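PDB 2R8B: uncharacterized protein Atu2452 from Agrobacterium tumefaciens, which is of unknown function but has an alpha/beta-hydrolase fold of the dienelactone hydrolase family, consistent with a serine hydrolase. Local coordinates for residues Gln162-Asp167 against Pro184-Arg189; Ile154-Leu159 against Ala169-Pro174; Arg189-Thr194 against Glu212-Gln217; Gly61-Val66 against Ala140-Gly145; Val158-Pro163 against Phe178-Ser183. All coordinates share one frame; numbering follows the deposited sequence.

How the contacts relate
From the N terminus, contact 4 comes first. It closes the longest loop and pairs strand 64-68 with strand 143-148 in the central sheet. Helix 150-161 follows. It packs on strand 168-172 in contact 2, and its C-terminal end meets the loop 178-183 in contact 5. Contact 1 joins the turn after this helix to the last residues before strand 190-196. Its segments alternate with those of contact 2, so the two cross, and it shares Gln162 and Pro163 with contact 5. Contact 3 comes last in the chain and packs helix 204-217 on strand 190-196. Arg189 belongs to both contacts 1 and 3. Contacts 3 and 4 reach the same sheet without touching.

Contact 1: Gln162-Asp167 against Pro184-Arg189; sequences QPELFD and PAKPTR
In Lys186, CG stands anti to the carbonyl carbon (chi1 -56°), and a bend at chi3 (-44°) turns CE toward residues 164-167. In Asp167, CG is likewise anti to the carbonyl carbon (chi1 -77°). The two side chains cross obliquely and form a salt bridge. Lys186 NZ lies 2.8 Å from Asp167 OD2, and the hydrogen bond within this pair is weak. The same NZ is 2.9 Å from Asp167 OD1. On its way there the lysine passes backbone carbonyls: CD is 3.6 Å from Glu164 O, and CE is 3.7 Å from Phe166 O. Lower down the chain, Lys186 CG meets Glu164 CG at 3.8 Å. At the other end of the contact, Pro163 CB packs on Pro184 O at 3.5 Å, and Ala185 CB touches Pro163 O. Ala185 CB also covers one face of the Arg189 guanidinium, offset toward its rim. Arg189 NH1 donates a hydrogen bond to Gln217 OE1, outside the two loops. The two loops meet beside the starts of strands 168-172 and 190-196, where the Asp167 carbonyl bonds to Arg190. Val143 N adds a weak bond to Asp167 OD2, so the lysine charge and this donor would together tend to stabilise the carboxylate.

Contact 2: Ile154-Leu159 against Ala169-Pro174; sequences ILANVL and AVLMHP
Leu171 reaches across from its strand to touch Leu155, Ala156 and Leu159. Its CB leaves the strand at a slant to the helix. CG is then set anti to the carbonyl carbon (chi1 -52°), and the two methyls fork from it. CD2 meets Leu155 CD2 at 3.8 Å and also touches Leu155 CG. It lies 4.0 Å from Ala156 N as well. The other branch, CD1, meets Ala156 CB at 4.2 Å. It lies equally far from CD1 of Leu159. Next to this fork, Leu159 CD1 packs on Ala169 CB at 3.9 Å, and Leu155 CD2 rests near Val170 O. The contact is wholly apolar between side chains, and all six touching residues are buried. The helix and strand axes approach to 9.1 Å, with their directions 138° apart. This is the helix of a beta-alpha-beta crossover, lying against its second strand. Phe166 packs on Leu155 and Leu159 from the connecting loop. Ile154, Asn157 and Val158 turn to helix 117-138 instead. Val170 points away from helix 150-161; it and Met172 (selenomethionine) touch Val240 of helix 234-244. Strand 168-172 itself lies between strands 143-148 and 190-196.

Contact 3: Arg189-Thr194 against Glu212-Gln217; sequences RRVLIT and ESLKAQ
Gln217 OE1 is gripped by both terminal nitrogens of Arg189. The stronger bond comes from NH1, at 3.0 Å from OE1 with an N-H...O angle of 156°. The bond from Arg189 NH2 to Gln217 OE1 is weak, at 3.3 Å. The oxygen sits at the edge of the guanidinium, close to its plane. Relative to the amide, NH1 lies well above the carbonyl plane, and the two flat groups are turned 63° against each other. Bends at chi2 and chi3 of Arg189 curl its chain toward the helix. In Gln217 the chain runs extended beyond CG. The other end of this amide is also held: NE2 donates to Leu159 O and, weakly, to Ser183 O. One glutamine thus joins the residue just before strand 190-196 to the end of helix 150-161 and to the loop near Ser183. The segments belong to a beta-alpha-beta unit of the alpha/beta-hydrolase sheet, in which helix 204-217 links strand 190-196 to the outermost strand 220-226. Leu214 supplies the apolar part of the packing. Its CG stands anti to the carbonyl carbon (chi1 -67°), and its CD1 meets Val191 CG2 at 4.2 Å. Ile193 CD1 lies farther along the strand, 4.5 Å from the same Leu214 methyl. The other Leu214 methyl, CD2, is 4.1 Å from Arg189 NH2, and the leucine CB lies beside that nitrogen too. Beyond this layer, Leu214 touches Leu171 of strand 168-172. Ile193 reaches Thr207 and Glu211, farther back on helix 204-217.

Contact 4: Gly61-Val66 against Ala140-Gly145; sequences GAPLFV and AGPVIG
Leu64 bonds through both its backbone groups to the strand beside it. Leu64 N donates to Pro142 O at 2.8 Å, and Leu64 O accepts from Ile144 N at the same length. The pair brackets Val143, as parallel strands require. Ile144 repeats the pattern on its own strand: its O takes Val66 N, with an N-H...O angle of 165°. Before the strands proper, Gly141 N donates to Ala62 O at 2.9 Å. Side chains pack on both faces of the sheet. On one face Leu64 and Val143 lie side by side, with CB of Leu64 3.9 Å from CG1 of Val143. Ala140 CB adds to this cluster. On the other face Phe65 CE1 meets Ile144 CG2 at 3.9 Å, and Pro63 CB touches Ile144 CD1. The Phe65 ring has CG anti to the backbone N (chi1 -161°), and its edge faces Gly145 C. Farther out, Ile131 of helix 117-138 touches Leu64 and Val143, and Phe166 also packs on Val143. Leu244 of helix 234-244 covers Phe65 and Ile144. Four backbone bonds thus satisfy these N-H and C=O groups between two apolar layers. Strand 143-148 runs on toward what is probably the nucleophile elbow.

Contact 5: Val158-Pro163 against Phe178-Ser183; sequences VLIEQP and FEPKIS
The Glu161 carboxylate meets Lys181 through OE1, with Lys181 CE lying beyond that oxygen. The ammonium stays farther off: Lys181 NZ is 3.9 Å from Glu161 OE1, which makes a long salt bridge. Next to it, the flat amide of Gln162 uses an N-H in its own plane. Gln162 NE2 donates to Glu161 O at 2.9 Å, with an N-H...O angle of 166°, and approaches from above that carbonyl's plane. Bends at chi2, chi3 and chi4 fold the Lys181 chain back toward the helix. Its CE also lies 3.9 Å from Ile160 CG2, and these two side chains cross at about a right angle. Ile160 is the buried residue of the contact. Its CG1 stands anti to the carbonyl carbon (chi1 -75°), and CD1 reaches Pro180 CB at 3.8 Å. The contact lies where helix 150-161 ends, and Gln162 is the first residue to leave helical geometry. The partner belongs to the long connection between strands 168-172 and 190-196 of the alpha/beta-hydrolase sheet, which here runs past the helix end at the surface. Farther along, Pro163 CG touches Ser183 CB at 3.8 Å. Pro163 CB lies 3.7 Å from Ser183 O. Gln217 of helix 204-217 also packs on Pro163. Pro180 packs on Ser213 of the same helix. Gln162 touches Ala128 and Lys132 of helix 117-138.

Contact 1: Gln162-Asp167 against Pro184-Arg189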
# COMPACT_ATOMS: atom_id res chain seq x y z
N GLN A 162 9.71 3.16 7.37
CA GLN A 162 9.29 4.46 7.89
C GLN A 162 8.12 4.19 8.79
O GLN A 162 6.97 4.54 8.45
CB GLN A 162 8.80 5.35 6.77
CG GLN A 162 9.62 5.24 5.51
CD GLN A 162 10.84 6.13 5.57
OE1 GLN A 162 10.93 7.11 4.84
NE2 GLN A 162 11.76 5.82 6.46
N PRO A 163 8.38 3.51 9.91
CA PRO A 163 7.21 3.00 10.62
C PRO A 163 6.27 4.14 11.06
O PRO A 163 5.10 3.90 11.34
CB PRO A 163 7.84 2.22 11.80
CG PRO A 163 9.21 2.82 11.97
CD PRO A 163 9.65 3.19 10.60
N GLU A 164 6.75 5.38 11.05
CA GLU A 164 5.98 6.47 11.60
C GLU A 164 5.30 7.35 10.56
O GLU A 164 4.65 8.36 10.91
CB GLU A 164 6.82 7.26 12.62
CG GLU A 164 6.72 6.61 13.99
CD GLU A 164 7.29 7.44 15.17
OE1 GLU A 164 7.39 8.69 15.05
OE2 GLU A 164 7.60 6.84 16.25
N LEU A 165 5.41 6.98 9.30
CA LEU A 165 4.73 7.76 8.25
C LEU A 165 3.20 7.52 8.15
O LEU A 165 2.44 8.45 8.21
CB LEU A 165 5.43 7.59 6.91
CG LEU A 165 4.77 8.32 5.75
CD1 LEU A 165 4.80 9.83 5.96
CD2 LEU A 165 5.46 7.94 4.45
N PHE A 166 2.75 6.29 8.05
CA PHE A 166 1.34 5.98 7.86
C PHE A 166 0.48 5.88 9.10
O PHE A 166 0.89 5.32 10.12
CB PHE A 166 1.19 4.67 7.09
CG PHE A 166 1.31 4.85 5.61
CD1 PHE A 166 2.57 4.92 5.00
CD2 PHE A 166 0.16 4.97 4.82
CE1 PHE A 166 2.70 5.11 3.61
CE2 PHE A 166 0.28 5.18 3.44
CZ PHE A 166 1.55 5.25 2.83
N ASP A 167 -0.75 6.36 8.95
CA ASP A 167 -1.76 6.23 9.96
C ASP A 167 -2.60 5.02 9.72
O ASP A 167 -2.98 4.35 10.67
CB ASP A 167 -2.66 7.46 9.94
CG ASP A 167 -2.00 8.65 10.60
OD1 ASP A 167 -2.33 8.87 11.80
OD2 ASP A 167 -1.13 9.31 9.93
N PRO A 184 9.24 0.62 16.09
CA PRO A 184 7.88 0.94 16.52
C PRO A 184 7.16 2.00 15.66
O PRO A 184 7.77 3.01 15.26
CB PRO A 184 8.09 1.47 17.95
CG PRO A 184 9.48 1.97 17.97
CD PRO A 184 10.26 1.15 17.01
N ALA A 185 5.88 1.72 15.36
CA ALA A 185 4.95 2.64 14.69
C ALA A 185 4.22 3.53 15.69
O ALA A 185 4.50 3.48 16.88
CB ALA A 185 3.92 1.85 13.90
N LYS A 186 3.26 4.32 15.22
CA LYS A 186 2.43 5.19 16.09
C LYS A 186 1.28 4.36 16.62
O LYS A 186 0.70 3.59 15.87
CB LYS A 186 1.92 6.42 15.33
CG LYS A 186 3.01 7.29 14.68
CD LYS A 186 2.44 8.38 13.70
CE LYS A 186 1.34 7.80 12.79
NZ LYS A 186 0.57 8.87 12.16
N PRO A 187 0.93 4.50 17.93
CA PRO A 187 -0.09 3.65 18.57
C PRO A 187 -1.42 3.69 17.84
O PRO A 187 -2.25 2.80 18.02
CB PRO A 187 -0.25 4.28 19.94
CG PRO A 187 1.03 4.89 20.19
CD PRO A 187 1.46 5.48 18.90
N THR A 188 -1.61 4.72 17.01
CA THR A 188 -2.85 4.93 16.29
C THR A 188 -2.80 4.25 14.93
O THR A 188 -3.81 4.23 14.22
CB THR A 188 -3.12 6.42 16.07
OG1 THR A 188 -1.99 7.01 15.39
CG2 THR A 188 -3.42 7.13 17.40
N ARG A 189 -1.65 3.74 14.51
CA ARG A 189 -1.60 3.07 13.22
C ARG A 189 -2.66 2.01 13.19
O ARG A 189 -2.91 1.34 14.19
CB ARG A 189 -0.26 2.42 13.00
CG ARG A 189 0.60 3.10 12.02
CD ARG A 189 0.96 2.05 10.99
NE ARG A 189 0.95 0.66 11.49
CZ ARG A 189 1.97 -0.21 11.40
NH1 ARG A 189 3.12 0.18 10.83
NH2 ARG A 189 1.85 -1.46 11.85

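Contact 2: Ile154-Leu159 against Ala169-Pro174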
# COMPACT_ATOMS: atom_id res chain seq x y z
N ILE A 154 5.09 -2.78 -1.80
CA ILE A 154 5.90 -1.57 -1.65
C ILE A 154 5.37 -0.79 -0.44
O ILE A 154 6.12 -0.16 0.34
CB ILE A 154 6.00 -0.79 -3.02
CG1 ILE A 154 7.22 0.14 -3.13
CG2 ILE A 154 4.72 -0.13 -3.45
CD1 ILE A 154 7.29 1.26 -2.23
N LEU A 155 4.08 -0.92 -0.21
CA LEU A 155 3.46 -0.19 0.87
C LEU A 155 3.84 -0.84 2.19
O LEU A 155 4.20 -0.16 3.15
CB LEU A 155 1.95 -0.11 0.65
CG LEU A 155 1.07 0.51 1.72
CD1 LEU A 155 1.51 1.95 2.08
CD2 LEU A 155 -0.44 0.43 1.30
N ALA A 156 3.78 -2.17 2.24
CA ALA A 156 4.23 -2.88 3.41
C ALA A 156 5.66 -2.50 3.75
O ALA A 156 5.94 -2.15 4.90
CB ALA A 156 4.12 -4.28 3.20
N ASN A 157 6.59 -2.50 2.79
CA ASN A 157 8.00 -2.13 3.11
C ASN A 157 8.11 -0.68 3.65
O ASN A 157 8.94 -0.39 4.55
CB ASN A 157 8.94 -2.37 1.91
CG ASN A 157 10.43 -2.46 2.33
OD1 ASN A 157 10.81 -3.31 3.14
ND2 ASN A 157 11.27 -1.62 1.74
N VAL A 158 7.27 0.23 3.15
CA VAL A 158 7.27 1.57 3.74
C VAL A 158 6.85 1.52 5.21
O VAL A 158 7.53 2.09 6.06
CB VAL A 158 6.38 2.56 3.02
CG1 VAL A 158 6.50 3.87 3.75
CG2 VAL A 158 6.80 2.74 1.54
N LEU A 159 5.75 0.83 5.52
CA LEU A 159 5.34 0.56 6.90
C LEU A 159 6.47 0.06 7.78
O LEU A 159 6.52 0.37 8.98
CB LEU A 159 4.25 -0.50 6.92
CG LEU A 159 3.00 -0.06 6.15
CD1 LEU A 159 1.93 -1.15 6.22
CD2 LEU A 159 2.45 1.29 6.61
N ALA A 169 -3.31 1.66 6.75
CA ALA A 169 -2.90 1.03 5.51
C ALA A 169 -3.75 -0.17 5.19
O ALA A 169 -4.07 -0.96 6.09
CB ALA A 169 -1.43 0.65 5.57
N VAL A 170 -4.16 -0.34 3.94
CA VAL A 170 -4.76 -1.62 3.66
C VAL A 170 -3.92 -2.39 2.69
O VAL A 170 -3.51 -1.88 1.65
CB VAL A 170 -6.28 -1.56 3.36
CG1 VAL A 170 -6.81 -0.15 3.37
CG2 VAL A 170 -6.64 -2.33 2.12
N LEU A 171 -3.56 -3.61 3.09
CA LEU A 171 -2.73 -4.44 2.25
C LEU A 171 -3.55 -5.53 1.59
O LEU A 171 -4.06 -6.42 2.25
CB LEU A 171 -1.60 -5.03 3.07
CG LEU A 171 -0.79 -4.00 3.87
CD1 LEU A 171 0.20 -4.71 4.74
CD2 LEU A 171 -0.08 -2.98 2.99
N MSE A 172 -3.71 -5.46 0.28
CA MSE A 172 -4.51 -6.48 -0.38
C MSE A 172 -3.64 -7.55 -0.99
O MSE A 172 -2.93 -7.32 -1.96
CB MSE A 172 -5.45 -5.80 -1.37
CG MSE A 172 -6.27 -4.77 -0.63
SE MSE A 172 -7.66 -4.04 -1.71
CE MSE A 172 -9.19 -5.19 -1.20
N HIS A 173 -3.65 -8.73 -0.38
CA HIS A 173 -2.86 -9.81 -0.86
C HIS A 173 -1.40 -9.38 -0.92
O HIS A 173 -0.84 -9.32 -2.00
CB HIS A 173 -3.37 -10.26 -2.23
CG HIS A 173 -4.78 -10.77 -2.21
ND1 HIS A 173 -5.09 -12.11 -2.26
CD2 HIS A 173 -5.96 -10.12 -2.14
CE1 HIS A 173 -6.40 -12.27 -2.21
NE2 HIS A 173 -6.95 -11.07 -2.14
N PRO A 174 -0.79 -9.05 0.23
CA PRO A 174 0.65 -8.83 0.28
C PRO A 174 1.42 -10.13 0.20
O PRO A 174 0.85 -11.22 0.42
CB PRO A 174 0.86 -8.27 1.68
CG PRO A 174 -0.20 -8.95 2.46
CD PRO A 174 -1.39 -8.86 1.56

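Contact 3: Arg189-Thr194 against Glu212-Gln217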
# COMPACT_ATOMS: atom_id res chain seq x y z
N ARG A 189 -1.65 3.74 14.51
CA ARG A 189 -1.60 3.07 13.22
C ARG A 189 -2.66 2.01 13.19
O ARG A 189 -2.91 1.34 14.19
CB ARG A 189 -0.26 2.42 13.00
CG ARG A 189 0.60 3.10 12.02
CD ARG A 189 0.96 2.05 10.99
NE ARG A 189 0.95 0.66 11.49
CZ ARG A 189 1.97 -0.21 11.40
NH1 ARG A 189 3.12 0.18 10.83
NH2 ARG A 189 1.85 -1.46 11.85
N ARG A 190 -3.33 1.89 12.06
CA ARG A 190 -4.27 0.81 11.88
C ARG A 190 -3.94 0.17 10.57
O ARG A 190 -3.87 0.87 9.53
CB ARG A 190 -5.69 1.34 11.84
CG ARG A 190 -6.19 1.69 13.23
CD ARG A 190 -7.55 2.31 13.26
NE ARG A 190 -8.66 1.41 12.89
CZ ARG A 190 -9.49 1.61 11.85
NH1 ARG A 190 -9.33 2.65 11.02
NH2 ARG A 190 -10.49 0.76 11.61
N VAL A 191 -3.74 -1.15 10.59
CA VAL A 191 -3.67 -1.86 9.33
C VAL A 191 -4.64 -3.02 9.09
O VAL A 191 -4.95 -3.82 10.00
CB VAL A 191 -2.19 -2.17 8.85
CG1 VAL A 191 -1.15 -1.66 9.82
CG2 VAL A 191 -2.02 -3.58 8.41
N LEU A 192 -5.09 -3.06 7.83
CA LEU A 192 -5.95 -4.13 7.32
C LEU A 192 -5.23 -5.00 6.30
O LEU A 192 -4.77 -4.50 5.27
CB LEU A 192 -7.19 -3.53 6.66
CG LEU A 192 -8.07 -4.58 5.99
CD1 LEU A 192 -8.45 -5.63 6.95
CD2 LEU A 192 -9.29 -3.95 5.46
N ILE A 193 -5.15 -6.30 6.55
CA ILE A 193 -4.67 -7.22 5.54
C ILE A 193 -5.84 -8.06 5.03
O ILE A 193 -6.62 -8.60 5.84
CB ILE A 193 -3.58 -8.10 6.07
CG1 ILE A 193 -2.45 -7.23 6.64
CG2 ILE A 193 -3.02 -8.93 4.93
CD1 ILE A 193 -1.53 -7.90 7.67
N THR A 194 -5.98 -8.15 3.71
CA THR A 194 -6.98 -9.02 3.13
C THR A 194 -6.22 -10.06 2.36
O THR A 194 -5.23 -9.77 1.67
CB THR A 194 -7.88 -8.25 2.14
OG1 THR A 194 -7.13 -7.95 0.95
CG2 THR A 194 -8.43 -6.91 2.73
N GLU A 212 1.97 -10.69 12.07
CA GLU A 212 2.62 -10.60 13.36
C GLU A 212 3.72 -9.59 13.38
O GLU A 212 3.92 -8.96 14.39
CB GLU A 212 3.15 -11.94 13.82
CG GLU A 212 2.13 -12.69 14.68
CD GLU A 212 1.52 -13.89 13.93
OE1 GLU A 212 0.38 -13.76 13.38
OE2 GLU A 212 2.21 -14.97 13.89
N SER A 213 4.42 -9.43 12.27
CA SER A 213 5.49 -8.45 12.21
C SER A 213 4.96 -7.03 12.40
O SER A 213 5.43 -6.28 13.26
CB SER A 213 6.20 -8.54 10.87
OG SER A 213 6.73 -9.84 10.66
N LEU A 214 3.98 -6.66 11.60
CA LEU A 214 3.33 -5.35 11.73
C LEU A 214 2.71 -5.16 13.13
O LEU A 214 2.77 -4.09 13.73
CB LEU A 214 2.26 -5.22 10.63
CG LEU A 214 2.92 -5.14 9.24
CD1 LEU A 214 1.93 -5.08 8.10
CD2 LEU A 214 3.84 -3.94 9.21
N LYS A 215 2.15 -6.25 13.63
CA LYS A 215 1.46 -6.23 14.89
C LYS A 215 2.44 -5.90 15.98
O LYS A 215 2.06 -5.36 17.01
CB LYS A 215 0.80 -7.57 15.14
CG LYS A 215 -0.36 -7.49 16.08
CD LYS A 215 -1.06 -8.82 16.20
CE LYS A 215 -2.24 -8.93 15.24
NZ LYS A 215 -2.74 -10.33 15.31
N ALA A 216 3.71 -6.21 15.75
CA ALA A 216 4.75 -5.98 16.76
C ALA A 216 5.25 -4.52 16.72
O ALA A 216 5.87 -4.06 17.65
CB ALA A 216 5.91 -7.00 16.61
N GLN A 217 4.96 -3.80 15.64
CA GLN A 217 5.41 -2.42 15.55
C GLN A 217 4.54 -1.55 16.40
O GLN A 217 4.94 -0.44 16.74
CB GLN A 217 5.31 -1.92 14.14
CG GLN A 217 6.42 -2.27 13.25
CD GLN A 217 6.15 -1.81 11.86
OE1 GLN A 217 5.07 -2.04 11.31
NE2 GLN A 217 7.10 -1.14 11.27

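Contact 4: Gly61-Val66 against Ala140-Gly145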
# COMPACT_ATOMS: atom_id res chain seq x y z
N GLY A 61 -6.08 19.19 5.68
CA GLY A 61 -6.29 18.59 6.98
C GLY A 61 -6.90 17.21 6.86
O GLY A 61 -6.82 16.35 7.80
N ALA A 62 -7.50 16.99 5.69
CA ALA A 62 -8.04 15.70 5.32
C ALA A 62 -6.91 14.74 4.86
O ALA A 62 -5.80 15.17 4.46
CB ALA A 62 -9.08 15.87 4.25
N PRO A 63 -7.18 13.41 4.93
CA PRO A 63 -6.15 12.43 4.61
C PRO A 63 -5.52 12.63 3.24
O PRO A 63 -6.15 13.20 2.34
CB PRO A 63 -6.90 11.09 4.66
CG PRO A 63 -8.06 11.36 5.61
CD PRO A 63 -8.47 12.78 5.33
N LEU A 64 -4.26 12.19 3.14
CA LEU A 64 -3.55 11.90 1.91
C LEU A 64 -3.81 10.42 1.63
O LEU A 64 -3.36 9.54 2.38
CB LEU A 64 -2.04 12.07 2.11
CG LEU A 64 -1.18 12.72 1.03
CD1 LEU A 64 0.03 11.88 0.83
CD2 LEU A 64 -1.89 12.92 -0.31
N PHE A 65 -4.54 10.12 0.57
CA PHE A 65 -4.83 8.75 0.28
C PHE A 65 -3.96 8.33 -0.89
O PHE A 65 -4.18 8.79 -2.01
CB PHE A 65 -6.28 8.58 -0.08
CG PHE A 65 -6.77 7.19 0.05
CD1 PHE A 65 -5.89 6.15 0.28
CD2 PHE A 65 -8.10 6.90 -0.06
CE1 PHE A 65 -6.36 4.86 0.42
CE2 PHE A 65 -8.58 5.61 0.07
CZ PHE A 65 -7.71 4.59 0.31
N VAL A 66 -2.97 7.48 -0.66
CA VAL A 66 -2.16 6.99 -1.77
C VAL A 66 -2.53 5.54 -2.06
O VAL A 66 -2.73 4.76 -1.14
CB VAL A 66 -0.64 7.23 -1.54
CG1 VAL A 66 -0.23 6.85 -0.16
CG2 VAL A 66 0.19 6.51 -2.57
N ALA A 140 -2.04 18.12 3.56
CA ALA A 140 -2.86 16.99 3.95
C ALA A 140 -2.55 16.65 5.40
O ALA A 140 -1.54 17.11 5.95
CB ALA A 140 -2.56 15.78 3.04
N GLY A 141 -3.43 15.85 5.99
CA GLY A 141 -3.31 15.38 7.38
C GLY A 141 -2.87 13.93 7.50
O GLY A 141 -1.70 13.63 7.27
N PRO A 142 -3.77 13.01 7.90
CA PRO A 142 -3.35 11.60 8.02
C PRO A 142 -2.86 11.01 6.69
O PRO A 142 -3.37 11.42 5.64
CB PRO A 142 -4.65 10.90 8.46
CG PRO A 142 -5.42 12.01 9.16
CD PRO A 142 -5.17 13.20 8.30
N VAL A 143 -1.87 10.11 6.69
CA VAL A 143 -1.60 9.40 5.43
C VAL A 143 -2.16 8.01 5.48
O VAL A 143 -1.99 7.25 6.45
CB VAL A 143 -0.13 9.41 4.92
CG1 VAL A 143 0.42 10.81 4.82
CG2 VAL A 143 0.69 8.72 5.83
N ILE A 144 -2.88 7.70 4.43
CA ILE A 144 -3.53 6.42 4.32
C ILE A 144 -3.09 5.85 3.01
O ILE A 144 -2.91 6.58 2.04
CB ILE A 144 -5.04 6.59 4.31
CG1 ILE A 144 -5.44 7.33 5.58
CG2 ILE A 144 -5.71 5.24 4.21
CD1 ILE A 144 -6.89 7.33 5.83
N GLY A 145 -2.90 4.54 2.98
CA GLY A 145 -2.49 3.86 1.78
C GLY A 145 -3.28 2.61 1.63
O GLY A 145 -3.78 2.01 2.61

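Contact 5: Val158-Pro163 against Phe178-Ser183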
# COMPACT_ATOMS: atom_id res chain seq x y z
N VAL A 158 7.27 0.23 3.15
CA VAL A 158 7.27 1.57 3.74
C VAL A 158 6.85 1.52 5.21
O VAL A 158 7.53 2.09 6.06
CB VAL A 158 6.38 2.56 3.02
CG1 VAL A 158 6.50 3.87 3.75
CG2 VAL A 158 6.80 2.74 1.54
N LEU A 159 5.75 0.83 5.52
CA LEU A 159 5.34 0.56 6.90
C LEU A 159 6.47 0.06 7.78
O LEU A 159 6.52 0.37 8.98
CB LEU A 159 4.25 -0.50 6.92
CG LEU A 159 3.00 -0.06 6.15
CD1 LEU A 159 1.93 -1.15 6.22
CD2 LEU A 159 2.45 1.29 6.61
N ILE A 160 7.37 -0.73 7.19
CA ILE A 160 8.54 -1.26 7.87
C ILE A 160 9.70 -0.29 8.00
O ILE A 160 10.36 -0.26 9.04
CB ILE A 160 9.02 -2.53 7.18
CG1 ILE A 160 8.07 -3.69 7.51
CG2 ILE A 160 10.40 -2.89 7.62
CD1 ILE A 160 7.98 -4.73 6.40
N GLU A 161 9.98 0.48 6.95
CA GLU A 161 11.20 1.29 6.94
C GLU A 161 10.95 2.70 7.50
O GLU A 161 11.86 3.34 8.03
CB GLU A 161 11.77 1.39 5.53
CG GLU A 161 12.12 0.05 4.92
CD GLU A 161 13.47 -0.49 5.40
OE1 GLU A 161 13.61 -1.71 5.67
OE2 GLU A 161 14.41 0.32 5.50
N GLN A 162 9.71 3.16 7.37
CA GLN A 162 9.29 4.46 7.89
C GLN A 162 8.12 4.19 8.79
O GLN A 162 6.97 4.54 8.45
CB GLN A 162 8.80 5.35 6.77
CG GLN A 162 9.62 5.24 5.51
CD GLN A 162 10.84 6.13 5.57
OE1 GLN A 162 10.93 7.11 4.84
NE2 GLN A 162 11.76 5.82 6.46
N PRO A 163 8.38 3.51 9.91
CA PRO A 163 7.21 3.00 10.62
C PRO A 163 6.27 4.14 11.06
O PRO A 163 5.10 3.90 11.34
CB PRO A 163 7.84 2.22 11.80
CG PRO A 163 9.21 2.82 11.97
CD PRO A 163 9.65 3.19 10.60
N PHE A 178 10.81 -11.94 3.47
CA PHE A 178 11.94 -11.80 4.37
C PHE A 178 11.35 -11.51 5.74
O PHE A 178 10.16 -11.36 5.87
CB PHE A 178 12.86 -10.68 3.88
CG PHE A 178 12.17 -9.35 3.69
CD1 PHE A 178 11.97 -8.48 4.75
CD2 PHE A 178 11.74 -8.94 2.44
CE1 PHE A 178 11.34 -7.27 4.57
CE2 PHE A 178 11.13 -7.71 2.25
CZ PHE A 178 10.92 -6.88 3.31
N GLU A 179 12.18 -11.46 6.76
CA GLU A 179 11.70 -11.14 8.10
C GLU A 179 12.15 -9.74 8.39
O GLU A 179 13.36 -9.46 8.42
CB GLU A 179 12.26 -12.08 9.17
CG GLU A 179 11.89 -13.52 8.95
CD GLU A 179 12.54 -14.44 9.97
OE1 GLU A 179 13.63 -14.10 10.50
OE2 GLU A 179 11.94 -15.50 10.24
N PRO A 180 11.18 -8.85 8.58
CA PRO A 180 11.33 -7.44 8.82
C PRO A 180 11.97 -7.23 10.16
O PRO A 180 11.63 -7.93 11.12
CB PRO A 180 9.91 -6.97 8.86
CG PRO A 180 9.22 -8.00 8.04
CD PRO A 180 9.77 -9.23 8.49
N LYS A 181 12.92 -6.31 10.20
CA LYS A 181 13.43 -5.84 11.47
C LYS A 181 12.36 -4.88 11.94
O LYS A 181 11.74 -4.20 11.12
CB LYS A 181 14.84 -5.19 11.38
CG LYS A 181 15.28 -4.70 9.97
CD LYS A 181 14.37 -3.55 9.33
CE LYS A 181 14.14 -3.83 7.81
NZ LYS A 181 13.58 -5.20 7.51
N ILE A 182 12.13 -4.85 13.25
CA ILE A 182 10.93 -4.26 13.80
C ILE A 182 11.24 -2.93 14.45
O ILE A 182 12.01 -2.86 15.40
CB ILE A 182 10.23 -5.21 14.82
CG1 ILE A 182 9.86 -6.55 14.14
CG2 ILE A 182 9.00 -4.50 15.47
CD1 ILE A 182 9.01 -6.37 12.83
N SER A 183 10.63 -1.87 13.95
CA SER A 183 10.78 -0.61 14.59
C SER A 183 9.38 -0.13 14.97
O SER A 183 8.41 -0.47 14.27
CB SER A 183 11.51 0.33 13.66
OG SER A 183 12.30 1.18 14.46